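Local coordinates for protein ferulic acid esterase, AmCE1/Fae1A (Anaeromyces mucronatus, PDB 5CXX) that probably hydrolyses feruloyl esters as an alpha/beta-hydrolase esterase and binds ferulic acid in a pocket, at residues Gln5-Pro11 with Ser259-Asn264; Val35-Arg40 with Tyr102-Pro106; His63-Ser67 with Tyr118-Tyr122. Where two conformers were deposited one is given. Numbering follows the deposited sequence.

Contact 1 of 3, residues Gln5-Pro11 with Ser259-Asn264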
ATOM      1  N   GLN A   5     -14.130  14.076   2.479  1.00 52.26           N
ATOM      2  CA  GLN A   5     -13.594  15.062   3.445  1.00 47.73           C
ATOM      3  C   GLN A   5     -12.241  14.609   4.044  1.00 36.07           C
ATOM      4  O   GLN A   5     -12.212  13.872   4.997  1.00 43.75           O
ATOM      5  CB  GLN A   5     -14.574  15.333   4.586  1.00 59.42           C
ATOM      6  CG  GLN A   5     -16.038  15.153   4.236  1.00 69.01           C
ATOM      7  CD  GLN A   5     -16.589  13.822   4.740  1.00 74.75           C
ATOM      8  OE1 GLN A   5     -15.974  12.763   4.562  1.00 74.63           O
ATOM      9  NE2 GLN A   5     -17.771  13.874   5.356  1.00 78.21           N
ATOM     10  N   ILE A   6     -11.148  15.047   3.430  1.00 29.67           N
ATOM     11  CA  ILE A   6      -9.834  14.578   3.832  1.00 24.12           C
ATOM     12  C   ILE A   6      -9.477  15.191   5.178  1.00 23.56           C
ATOM     13  O   ILE A   6      -9.669  16.419   5.367  1.00 27.46           O
ATOM     14  CB  ILE A   6      -8.808  14.975   2.735  1.00 25.18           C
ATOM     15  CG1 ILE A   6      -9.212  14.329   1.397  1.00 31.24           C
ATOM     16  CG2 ILE A   6      -7.396  14.650   3.165  1.00 25.82           C
ATOM     17  CD1 ILE A   6      -9.125  12.789   1.469  1.00 32.68           C
ATOM     18  N   SER A   7      -8.955  14.352   6.080  1.00 23.93           N
ATOM     19  CA  SER A   7      -8.513  14.868   7.362  0.58 26.61           C
ATOM     20  C   SER A   7      -7.028  14.617   7.507  1.00 25.48           C
ATOM     21  O   SER A   7      -6.501  13.638   7.008  1.00 28.16           O
ATOM     22  CB  SER A   7      -9.214  14.207   8.517  0.58 30.15           C
ATOM     23  OG  SER A   7      -8.962  12.846   8.419  0.58 28.48           O
ATOM     24  N   ASN A   8      -6.366  15.542   8.175  1.00 22.52           N
ATOM     25  CA  ASN A   8      -4.906  15.418   8.223  1.00 22.45           C
ATOM     26  C   ASN A   8      -4.410  14.581   9.382  1.00 26.69           C
ATOM     27  O   ASN A   8      -3.220  14.467   9.550  1.00 24.56           O
ATOM     28  CB  ASN A   8      -4.227  16.781   8.234  1.00 23.04           C
ATOM     29  CG  ASN A   8      -4.589  17.631   9.398  1.00 25.20           C
ATOM     30  OD1 ASN A   8      -5.258  17.184  10.336  1.00 27.59           O
ATOM     31  ND2 ASN A   8      -4.112  18.880   9.376  1.00 25.82           N
ATOM     32  N   THR A   9      -5.324  14.004  10.138  1.00 23.94           N
ATOM     33  CA  THR A   9      -4.956  12.999  11.145  0.64 23.65           C
ATOM     34  C   THR A   9      -6.021  11.919  11.227  1.00 24.00           C
ATOM     35  O   THR A   9      -7.153  12.085  10.761  1.00 26.26           O
ATOM     36  CB  THR A   9      -4.798  13.596  12.561  0.64 25.53           C
ATOM     37  OG1 THR A   9      -6.094  13.979  13.034  0.64 27.56           O
ATOM     38  CG2 THR A   9      -3.798  14.802  12.561  0.64 25.69           C
ATOM     39  N   CYS A  10      -5.638  10.770  11.820  1.00 22.56           N
ATOM     40  CA  CYS A  10      -6.605   9.728  12.075  1.00 23.47           C
ATOM     41  C   CYS A  10      -7.066   9.872  13.543  1.00 25.43           C
ATOM     42  O   CYS A  10      -6.244   9.772  14.446  1.00 25.39           O
ATOM     43  CB  CYS A  10      -5.939   8.347  11.876  1.00 22.91           C
ATOM     44  SG  CYS A  10      -7.150   6.982  12.221  1.00 23.12           S
ATOM     45  N   PRO A  11      -8.350  10.089  13.781  1.00 24.66           N
ATOM     46  CA  PRO A  11      -8.815  10.167  15.171  1.00 26.04           C
ATOM     47  C   PRO A  11      -8.474   8.895  15.916  1.00 26.46           C
ATOM     48  O   PRO A  11      -8.517   7.774  15.363  1.00 24.34           O
ATOM     49  CB  PRO A  11     -10.331  10.327  15.051  1.00 26.89           C
ATOM     50  CG  PRO A  11     -10.539  10.896  13.676  1.00 28.60           C
ATOM     51  CD  PRO A  11      -9.437  10.277  12.809  1.00 26.42           C
ATOM     52  N   SER A 259      -1.323   6.024   9.911  1.00 17.64           N
ATOM     53  CA  SER A 259      -2.766   5.860  10.230  1.00 17.60           C
ATOM     54  C   SER A 259      -3.586   6.952   9.540  1.00 18.04           C
ATOM     55  O   SER A 259      -4.699   6.666   9.055  1.00 19.46           O
ATOM     56  CB  SER A 259      -3.044   5.840  11.737  1.00 21.62           C
ATOM     57  OG  SER A 259      -2.640   7.058  12.320  1.00 22.33           O
ATOM     58  N   ALA A 260      -3.031   8.177   9.425  1.00 17.05           N
ATOM     59  CA  ALA A 260      -3.807   9.212   8.710  1.00 18.45           C
ATOM     60  C   ALA A 260      -4.029   8.805   7.250  1.00 18.39           C
ATOM     61  O   ALA A 260      -5.137   9.003   6.679  1.00 19.83           O
ATOM     62  CB  ALA A 260      -3.096  10.579   8.778  1.00 18.70           C
ATOM     63  N   GLY A 261      -2.984   8.236   6.636  1.00 18.93           N
ATOM     64  CA  GLY A 261      -3.103   7.837   5.243  1.00 21.24           C
ATOM     65  C   GLY A 261      -4.139   6.716   5.073  1.00 18.13           C
ATOM     66  O   GLY A 261      -5.013   6.780   4.236  1.00 19.24           O
ATOM     67  N   PHE A 262      -4.001   5.665   5.886  1.00 17.28           N
ATOM     68  CA  PHE A 262      -4.899   4.516   5.733  1.00 16.73           C
ATOM     69  C   PHE A 262      -6.349   4.859   6.044  1.00 17.75           C
ATOM     70  O   PHE A 262      -7.308   4.398   5.382  1.00 19.54           O
ATOM     71  CB  PHE A 262      -4.412   3.400   6.660  1.00 17.72           C
ATOM     72  CG  PHE A 262      -4.934   2.026   6.306  1.00 16.85           C
ATOM     73  CD1 PHE A 262      -4.774   1.498   5.005  1.00 17.47           C
ATOM     74  CD2 PHE A 262      -5.485   1.218   7.313  1.00 16.80           C
ATOM     75  CE1 PHE A 262      -5.228   0.199   4.692  1.00 16.31           C
ATOM     76  CE2 PHE A 262      -5.923  -0.076   7.008  1.00 16.48           C
ATOM     77  CZ  PHE A 262      -5.784  -0.583   5.718  1.00 16.49           C
ATOM     78  N   TYR A 263      -6.549   5.692   7.075  1.00 17.89           N
ATOM     79  CA  TYR A 263      -7.897   6.166   7.429  1.00 20.78           C
ATOM     80  C   TYR A 263      -8.565   6.902   6.266  1.00 19.09           C
ATOM     81  O   TYR A 263      -9.734   6.614   5.928  1.00 19.87           O
ATOM     82  CB  TYR A 263      -7.768   7.101   8.647  1.00 19.68           C
ATOM     83  CG  TYR A 263      -9.031   7.842   9.054  1.00 21.02           C
ATOM     84  CD1 TYR A 263     -10.129   7.164   9.586  1.00 21.56           C
ATOM     85  CD2 TYR A 263      -9.104   9.249   8.928  1.00 22.21           C
ATOM     86  CE1 TYR A 263     -11.265   7.827  10.010  1.00 23.46           C
ATOM     87  CE2 TYR A 263     -10.259   9.933   9.363  1.00 23.97           C
ATOM     88  CZ  TYR A 263     -11.326   9.208   9.892  1.00 26.63           C
ATOM     89  OH  TYR A 263     -12.445   9.890  10.328  1.00 29.35           O
ATOM     90  N   ASN A 264      -7.861   7.869   5.648  1.00 18.81           N
ATOM     91  CA  ASN A 264      -8.487   8.513   4.491  1.00 18.65           C
ATOM     92  C   ASN A 264      -8.638   7.572   3.299  1.00 18.27           C
ATOM     93  O   ASN A 264      -9.671   7.600   2.595  1.00 21.43           O
ATOM     94  CB  ASN A 264      -7.638   9.740   4.122  1.00 20.95           C
ATOM     95  CG  ASN A 264      -7.870  10.900   5.057  1.00 21.89           C
ATOM     96  OD1 ASN A 264      -8.873  11.614   4.913  1.00 22.31           O
ATOM     97  ND2 ASN A 264      -6.956  11.104   6.001  1.00 21.72           N
TER
HETATM   98  O   HOH W   1     -11.355  11.810   6.721  1.00 29.43           O
HETATM   99  O   HOH W   2      -2.796  10.510  12.505  1.00 25.58           O
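A single asparagine can dock a chain end on a helix, and N264 illustrates the principle. Its amide pairs with the backbone of S7 through two hydrogen bonds: S7 N donates to N264 OD1 at 3.0 Å and N264 ND2 donates to S7 O at 2.8 Å. The same ND2 also reaches back one helical turn to A260 O at 2.9 Å, so the side chain is tethered to its own helix. Water 1 gives hydrogen bonds to Q5 O (2.8 Å) and N264 OD1 (3.1 Å) and accepts one from S7 OG (3.1 Å). Around this polar core the packing centres on Y263. P11 CD lies over one face of its ring, 3.8 Å from the centroid, as a CH-pi contact, while C10 SG approaches obliquely at 4.4 Å from the centroid, a sulfur-aromatic contact; the ring's OH is hydrogen-bonded to R90. I6 lies against strand 244-248, and C10 against I81 of helix 77-87. The N-terminal segment has no helix or strand of its own, and the contact implies that pairing of a side-chain amide with the main chain of S7, backed by packing on the Y263 ring, fastens it to helix 255-266.

Contact 2 of 3, residues Val35-Arg40 with Tyr102-Pro106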
ATOM      1  N   VAL A  35       8.369 -16.517  -9.034  1.00 19.13           N
ATOM      2  CA  VAL A  35       9.127 -15.296  -9.290  1.00 18.50           C
ATOM      3  C   VAL A  35      10.425 -15.305  -8.472  1.00 21.50           C
ATOM      4  O   VAL A  35      11.519 -15.092  -9.025  1.00 20.31           O
ATOM      5  CB  VAL A  35       8.253 -14.077  -8.982  1.00 19.26           C
ATOM      6  CG1 VAL A  35       9.110 -12.826  -8.908  1.00 20.38           C
ATOM      7  CG2 VAL A  35       7.157 -13.917 -10.039  1.00 20.17           C
ATOM      8  N   THR A  36      10.302 -15.591  -7.191  1.00 18.60           N
ATOM      9  CA  THR A  36      11.529 -15.720  -6.334  1.00 18.71           C
ATOM     10  C   THR A  36      12.127 -17.123  -6.357  1.00 20.91           C
ATOM     11  O   THR A  36      13.259 -17.351  -5.920  1.00 19.99           O
ATOM     12  CB  THR A  36      11.230 -15.372  -4.864  1.00 20.12           C
ATOM     13  OG1 THR A  36      10.238 -16.288  -4.364  1.00 18.74           O
ATOM     14  CG2 THR A  36      10.656 -13.916  -4.759  1.00 21.26           C
ATOM     15  N   GLU A  37      11.383 -18.069  -6.894  1.00 19.76           N
ATOM     16  CA  GLU A  37      11.709 -19.520  -6.855  1.00 19.54           C
ATOM     17  C   GLU A  37      11.907 -20.003  -5.424  1.00 19.61           C
ATOM     18  O   GLU A  37      12.717 -20.890  -5.169  1.00 20.86           O
ATOM     19  CB  GLU A  37      12.916 -19.859  -7.742  1.00 21.30           C
ATOM     20  CG  GLU A  37      12.638 -19.400  -9.194  1.00 24.76           C
ATOM     21  CD  GLU A  37      13.695 -19.830 -10.193  1.00 28.62           C
ATOM     22  OE1 GLU A  37      14.458 -20.784  -9.950  1.00 27.25           O
ATOM     23  OE2 GLU A  37      13.817 -19.162 -11.254  1.00 27.03           O
ATOM     24  N   THR A  38      11.084 -19.484  -4.517  1.00 19.57           N
ATOM     25  CA  THR A  38      11.123 -19.912  -3.126  1.00 20.77           C
ATOM     26  C   THR A  38       9.724 -19.909  -2.531  1.00 20.71           C
ATOM     27  O   THR A  38       8.811 -19.309  -3.080  1.00 19.92           O
ATOM     28  CB  THR A  38      11.993 -18.974  -2.266  1.00 20.90           C
ATOM     29  OG1 THR A  38      11.433 -17.671  -2.314  1.00 19.80           O
ATOM     30  CG2 THR A  38      13.434 -18.941  -2.774  1.00 22.63           C
ATOM     31  N   GLU A  39       9.625 -20.618  -1.409  1.00 20.82           N
ATOM     32  CA  GLU A  39       8.437 -20.472  -0.548  0.58 18.50           C
ATOM     33  C   GLU A  39       8.450 -19.137   0.173  1.00 21.00           C
ATOM     34  O   GLU A  39       9.489 -18.717   0.707  1.00 23.07           O
ATOM     35  CB  GLU A  39       8.370 -21.608   0.487  0.58 19.21           C
ATOM     36  CG  GLU A  39       8.271 -23.005  -0.098  0.58 20.99           C
ATOM     37  CD  GLU A  39       6.862 -23.407  -0.550  0.58 25.00           C
ATOM     38  OE1 GLU A  39       5.890 -22.703  -0.226  0.58 26.43           O
ATOM     39  OE2 GLU A  39       6.723 -24.460  -1.222  0.58 26.56           O
ATOM     40  N   ARG A  40       7.331 -18.423   0.100  1.00 19.52           N
ATOM     41  CA  ARG A  40       7.212 -17.107   0.714  1.00 17.31           C
ATOM     42  C   ARG A  40       6.033 -17.071   1.683  1.00 19.90           C
ATOM     43  O   ARG A  40       5.251 -18.017   1.753  1.00 20.45           O
ATOM     44  CB  ARG A  40       7.045 -16.028  -0.357  1.00 19.55           C
ATOM     45  CG  ARG A  40       7.970 -16.185  -1.553  1.00 19.13           C
ATOM     46  CD  ARG A  40       7.940 -14.949  -2.437  1.00 17.34           C
ATOM     47  NE  ARG A  40       8.624 -13.817  -1.819  1.00 16.91           N
ATOM     48  CZ  ARG A  40       8.009 -12.729  -1.367  1.00 17.81           C
ATOM     49  NH1 ARG A  40       6.690 -12.621  -1.463  1.00 17.43           N
ATOM     50  NH2 ARG A  40       8.711 -11.748  -0.817  1.00 18.36           N
ATOM     51  N   TYR A 102       9.691  -7.883  -0.195  1.00 17.15           N
ATOM     52  CA  TYR A 102      11.072  -8.043  -0.716  1.00 18.26           C
ATOM     53  C   TYR A 102      11.120  -9.359  -1.476  1.00 17.45           C
ATOM     54  O   TYR A 102      11.212 -10.450  -0.895  1.00 16.82           O
ATOM     55  CB  TYR A 102      12.095  -8.014   0.436  1.00 17.02           C
ATOM     56  CG  TYR A 102      13.521  -8.180  -0.088  1.00 16.63           C
ATOM     57  CD1 TYR A 102      14.008  -7.278  -1.061  1.00 17.58           C
ATOM     58  CD2 TYR A 102      14.329  -9.242   0.334  1.00 18.56           C
ATOM     59  CE1 TYR A 102      15.274  -7.463  -1.587  1.00 18.30           C
ATOM     60  CE2 TYR A 102      15.633  -9.421  -0.191  1.00 20.25           C
ATOM     61  CZ  TYR A 102      16.086  -8.540  -1.148  1.00 18.97           C
ATOM     62  OH  TYR A 102      17.341  -8.715  -1.628  1.00 20.93           O
ATOM     63  N   ALA A 103      11.038  -9.253  -2.816  1.00 17.47           N
ATOM     64  CA  ALA A 103      10.902 -10.438  -3.668  1.00 17.53           C
ATOM     65  C   ALA A 103      11.980 -10.514  -4.737  1.00 18.25           C
ATOM     66  O   ALA A 103      11.702 -10.447  -5.923  1.00 18.70           O
ATOM     67  CB  ALA A 103       9.477 -10.404  -4.336  1.00 19.14           C
ATOM     68  N   PRO A 104      13.237 -10.668  -4.354  1.00 20.15           N
ATOM     69  CA  PRO A 104      14.340 -10.717  -5.320  1.00 19.97           C
ATOM     70  C   PRO A 104      14.324 -11.979  -6.163  1.00 20.41           C
ATOM     71  O   PRO A 104      14.003 -13.097  -5.673  1.00 20.30           O
ATOM     72  CB  PRO A 104      15.613 -10.718  -4.398  1.00 20.52           C
ATOM     73  CG  PRO A 104      15.078 -11.467  -3.128  1.00 18.88           C
ATOM     74  CD  PRO A 104      13.671 -10.857  -2.956  1.00 19.02           C
ATOM     75  N   LYS A 105      14.747 -11.828  -7.427  1.00 22.16           N
ATOM     76  CA  LYS A 105      15.065 -12.963  -8.296  0.55 21.75           C
ATOM     77  C   LYS A 105      16.183 -13.799  -7.654  1.00 22.15           C
ATOM     78  O   LYS A 105      17.045 -13.202  -7.037  1.00 22.15           O
ATOM     79  CB  LYS A 105      15.528 -12.441  -9.651  0.55 22.69           C
ATOM     80  CG  LYS A 105      14.472 -11.549 -10.341  0.55 23.77           C
ATOM     81  CD  LYS A 105      15.045 -11.096 -11.707  0.55 30.75           C
ATOM     82  CE  LYS A 105      13.968 -11.118 -12.814  0.55 37.60           C
ATOM     83  NZ  LYS A 105      12.898 -10.081 -12.658  0.55 36.91           N
ATOM     84  N   PRO A 106      16.246 -15.117  -7.863  1.00 23.01           N
ATOM     85  CA  PRO A 106      17.410 -15.852  -7.303  1.00 22.67           C
ATOM     86  C   PRO A 106      18.731 -15.314  -7.766  1.00 25.28           C
ATOM     87  O   PRO A 106      18.882 -14.894  -8.938  1.00 26.91           O
ATOM     88  CB  PRO A 106      17.257 -17.290  -7.837  1.00 26.51           C
ATOM     89  CG  PRO A 106      15.834 -17.391  -8.126  1.00 27.35           C
ATOM     90  CD  PRO A 106      15.262 -16.036  -8.466  1.00 26.56           C
TER
HETATM   91  O   HOH W   3      14.759 -15.459  -4.568  1.00 21.93           O
HETATM   92  O   HOH W   4      11.385 -13.800  -0.983  1.00 24.81           O
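Strands 26-33 and 38-45 form a beta hairpin at the edge of the central sheet, and its turn shows how a bulge can share an interface with a distant loop. E37 and T38 both face S33, a G1 beta bulge, with E37 in the left-handed helical region (phi/psi 56/38). The walk begins at V35, whose O lies 3.9 Å from P106 CD and whose side chain packs on helix 125-140. T36 comes next, the best-covered residue of its segment: CG2 touches A103 CB at 3.7 Å and P104 O at 3.6 Å, T36 O lies 3.4 Å from P106 CG, and water 3 links T36 O (2.8 Å) to P104 O (2.7 Å). Its OG1 is hydrogen-bonded to T38 OG1 at 2.7 Å, a bond that spans the turn. At E37, CB rests 3.8 Å from P106 CG, so the proline ring sits against the tip of the hairpin. Further on, R40 crosses to the loop that follows strand 95-99, with A103 CB over one face of its guanidinium. R40 NH1 is hydrogen-bonded to Y31 OH and NH2 also to D100 O; across the contact, R40 NH2 donates to Y102 O at 2.8 Å.

Contact 3 of 3, residues His63-Ser67 with Tyr118-Tyr122. With FER (3-(4-hydroxy-3-methoxyphenyl)-2-propenoic acid), chain D.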
ATOM      1  N   HIS A  63       4.525  -3.224   3.380  1.00 15.11           N
ATOM      2  CA  HIS A  63       5.455  -2.627   4.314  1.00 14.14           C
ATOM      3  C   HIS A  63       6.621  -1.901   3.680  1.00 16.38           C
ATOM      4  O   HIS A  63       6.814  -1.910   2.457  1.00 17.49           O
ATOM      5  CB  HIS A  63       5.996  -3.765   5.207  1.00 17.41           C
ATOM      6  CG  HIS A  63       6.796  -4.812   4.451  1.00 15.98           C
ATOM      7  ND1 HIS A  63       8.084  -4.575   4.006  1.00 16.60           N
ATOM      8  CD2 HIS A  63       6.487  -6.082   4.089  1.00 17.49           C
ATOM      9  CE1 HIS A  63       8.547  -5.669   3.398  1.00 17.68           C
ATOM     10  NE2 HIS A  63       7.593  -6.595   3.425  1.00 17.18           N
ATOM     11  N   GLY A  64       7.425  -1.280   4.533  1.00 16.82           N
ATOM     12  CA  GLY A  64       8.575  -0.519   4.083  1.00 18.38           C
ATOM     13  C   GLY A  64       9.891  -1.293   4.050  1.00 19.42           C
ATOM     14  O   GLY A  64       9.952  -2.542   4.202  1.00 17.55           O
ATOM     15  N   LEU A  65      10.959  -0.545   3.830  1.00 17.74           N
ATOM     16  CA  LEU A  65      12.263  -1.150   3.681  1.00 18.97           C
ATOM     17  C   LEU A  65      12.621  -1.875   4.978  1.00 21.65           C
ATOM     18  O   LEU A  65      12.322  -1.412   6.084  1.00 23.57           O
ATOM     19  CB  LEU A  65      13.335  -0.044   3.409  1.00 21.88           C
ATOM     20  CG  LEU A  65      14.544  -0.393   2.581  1.00 24.52           C
ATOM     21  CD1 LEU A  65      14.116  -0.765   1.154  1.00 22.55           C
ATOM     22  CD2 LEU A  65      15.542   0.770   2.658  1.00 23.09           C
ATOM     23  N   MET A  66      13.297  -2.991   4.850  1.00 22.51           N
ATOM     24  CA  MET A  66      13.835  -3.701   6.036  1.00 22.86           C
ATOM     25  C   MET A  66      12.747  -4.265   6.974  1.00 28.15           C
ATOM     26  O   MET A  66      13.010  -4.640   8.109  1.00 27.87           O
ATOM     27  CB  MET A  66      14.828  -2.842   6.843  1.00 25.77           C
ATOM     28  CG  MET A  66      15.799  -2.070   5.867  1.00 25.22           C
ATOM     29  SD  MET A  66      17.063  -1.424   6.813  1.00 32.16           S
ATOM     30  CE  MET A  66      17.731  -0.208   5.588  1.00 27.46           C
ATOM     31  N   SER A  67      11.514  -4.324   6.476  1.00 20.55           N
ATOM     32  CA  SER A  67      10.347  -4.890   7.210  1.00 18.37           C
ATOM     33  C   SER A  67       9.911  -6.188   6.562  1.00 19.85           C
ATOM     34  O   SER A  67      10.588  -6.648   5.616  1.00 19.08           O
ATOM     35  CB  SER A  67       9.194  -3.871   7.229  1.00 19.29           C
ATOM     36  OG  SER A  67       9.676  -2.806   8.047  1.00 23.93           O
ATOM     37  N   TYR A 118      19.609  -3.892  -2.912  1.00 22.50           N
ATOM     38  CA  TYR A 118      18.480  -4.323  -2.069  1.00 20.81           C
ATOM     39  C   TYR A 118      17.126  -3.778  -2.609  1.00 20.16           C
ATOM     40  O   TYR A 118      16.087  -4.462  -2.628  1.00 19.38           O
ATOM     41  CB  TYR A 118      18.732  -3.893  -0.581  1.00 20.74           C
ATOM     42  CG  TYR A 118      17.636  -4.324   0.379  1.00 20.58           C
ATOM     43  CD1 TYR A 118      17.399  -5.691   0.616  1.00 19.93           C
ATOM     44  CD2 TYR A 118      16.924  -3.383   1.120  1.00 20.04           C
ATOM     45  CE1 TYR A 118      16.389  -6.075   1.482  1.00 21.99           C
ATOM     46  CE2 TYR A 118      15.946  -3.756   2.016  1.00 23.31           C
ATOM     47  CZ  TYR A 118      15.674  -5.118   2.191  1.00 25.57           C
ATOM     48  OH  TYR A 118      14.644  -5.476   3.069  1.00 25.00           O
ATOM     49  N   TYR A 119      17.131  -2.517  -3.100  1.00 19.17           N
ATOM     50  CA  TYR A 119      15.890  -1.997  -3.651  1.00 17.99           C
ATOM     51  C   TYR A 119      15.316  -2.814  -4.789  1.00 18.97           C
ATOM     52  O   TYR A 119      14.076  -2.814  -4.948  1.00 19.01           O
ATOM     53  CB  TYR A 119      16.135  -0.556  -4.151  1.00 18.89           C
ATOM     54  CG  TYR A 119      16.758   0.398  -3.155  1.00 18.58           C
ATOM     55  CD1 TYR A 119      16.610   0.262  -1.764  1.00 20.40           C
ATOM     56  CD2 TYR A 119      17.464   1.513  -3.624  1.00 19.60           C
ATOM     57  CE1 TYR A 119      17.201   1.154  -0.888  1.00 19.03           C
ATOM     58  CE2 TYR A 119      18.009   2.427  -2.730  1.00 21.31           C
ATOM     59  CZ  TYR A 119      17.876   2.240  -1.385  1.00 21.28           C
ATOM     60  OH  TYR A 119      18.480   3.132  -0.519  1.00 22.63           O
ATOM     61  N   LYS A 120      16.188  -3.417  -5.611  1.00 19.98           N
ATOM     62  CA  LYS A 120      15.697  -4.190  -6.779  1.00 21.50           C
ATOM     63  C   LYS A 120      14.666  -5.259  -6.384  1.00 19.01           C
ATOM     64  O   LYS A 120      13.761  -5.579  -7.151  1.00 19.39           O
ATOM     65  CB  LYS A 120      16.856  -4.870  -7.502  1.00 23.53           C
ATOM     66  CG  LYS A 120      17.749  -3.817  -8.234  1.00 34.52           C
ATOM     67  CD  LYS A 120      18.892  -4.583  -8.896  1.00 37.17           C
ATOM     68  CE  LYS A 120      19.902  -3.596  -9.544  1.00 47.73           C
ATOM     69  NZ  LYS A 120      21.086  -4.363 -10.017  1.00 51.68           N
ATOM     70  N   GLY A 121      14.829  -5.844  -5.192  1.00 20.52           N
ATOM     71  CA  GLY A 121      13.870  -6.845  -4.721  1.00 18.64           C
ATOM     72  C   GLY A 121      12.480  -6.301  -4.452  1.00 18.80           C
ATOM     73  O   GLY A 121      11.477  -7.008  -4.693  1.00 18.57           O
ATOM     74  N   TYR A 122      12.399  -5.039  -4.058  1.00 18.33           N
ATOM     75  CA  TYR A 122      11.118  -4.386  -3.925  1.00 18.47           C
ATOM     76  C   TYR A 122      10.538  -4.060  -5.302  1.00 18.54           C
ATOM     77  O   TYR A 122       9.318  -4.182  -5.540  1.00 18.85           O
ATOM     78  CB  TYR A 122      11.245  -3.053  -3.066  1.00 17.41           C
ATOM     79  CG  TYR A 122      11.467  -3.398  -1.608  1.00 17.23           C
ATOM     80  CD1 TYR A 122      12.726  -3.807  -1.153  1.00 19.11           C
ATOM     81  CD2 TYR A 122      10.373  -3.301  -0.692  1.00 23.12           C
ATOM     82  CE1 TYR A 122      12.894  -4.177   0.219  1.00 22.50           C
ATOM     83  CE2 TYR A 122      10.559  -3.648   0.674  1.00 23.56           C
ATOM     84  CZ  TYR A 122      11.779  -4.100   1.077  1.00 26.32           C
ATOM     85  OH  TYR A 122      11.964  -4.458   2.425  1.00 27.80           O
TER
HETATM   86  C4  FER D 301      16.106   5.903   0.423  1.00 19.73           C
HETATM   87  C5  FER D 301      15.715   6.291   1.737  1.00 21.99           C
HETATM   88  C6  FER D 301      14.712   5.614   2.369  1.00 21.00           C
HETATM   89  C3  FER D 301      15.384   4.882  -0.222  1.00 18.96           C
HETATM   90  C2  FER D 301      14.393   4.175   0.404  1.00 18.19           C
HETATM   91  C1  FER D 301      14.037   4.547   1.688  1.00 19.78           C
HETATM   92  C10 FER D 301      14.943   3.756  -2.177  1.00 21.00           C
HETATM   93  C7  FER D 301      12.973   3.759   2.373  1.00 20.56           C
HETATM   94  C8  FER D 301      12.747   3.769   3.698  1.00 18.94           C
HETATM   95  C9  FER D 301      11.614   2.906   4.248  1.00 21.10           C
HETATM   96  O1  FER D 301      10.896   2.161   3.509  1.00 19.87           O
HETATM   97  O2  FER D 301      11.417   2.916   5.492  1.00 24.99           O
HETATM   98  O4  FER D 301      17.088   6.505  -0.303  1.00 22.54           O
HETATM   99  O3  FER D 301      15.827   4.632  -1.487  1.00 20.39           O
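L65 exemplifies a residue that serves packing and ligand together. Its CD1 lies over a face of the Y122 ring, a CH-pi contact 4.1 Å from the centroid, and meets Y118 CE2 at 3.6 Å; L65 CD2 reaches the edge of the Y119 ring, 3.9 Å from CE1. Outward from this cluster, the hydroxyls of Y118 and Y122 are joined, Y122 OH donating to Y118 OH at 2.9 Å, and M66 N makes a weak hydrogen bond to Y118 OH at 3.3 Å. A type II beta turn from G64 to S67 shapes the loop, and H63 ND1 donates a hydrogen bond to G64 O at 2.8 Å. On the ligand side, L65 N donates to ferulic acid O1 at 2.7 Å; with M157 N also hydrogen-bonded to the ligand, this is consistent with an oxyanion hole. The methoxy carbon C10 of ferulic acid lies over one face of Y119. The loop leaves strand 58-62 and lies against helix 116-123, while M157 of helix 157-168 touches L65, Y119 and Y122.

From the N terminus, residues 5-11 come first, and their return partner, 259-264, lies almost at the other end: contact 1 closes a loop that encloses both other contacts. Within it, 35-40 opens contact 2 and 63-67 opens contact 3 before 102-106 closes the former and 118-122 the latter, so these two cross. They also touch, A103 N lying 3.0 Å from G121 O, a probable hydrogen bond, and Y102 packing on Y118 and Y122. Contact 2 ties the edge hairpin to the loop beyond strand 95-99; contact 3 ties the loop after strand 58-62, part of the ligand pocket, to helix 116-123. Contact 1, its centre about 34 Å from that of contact 2, anchors the chain's start on helix 255-266.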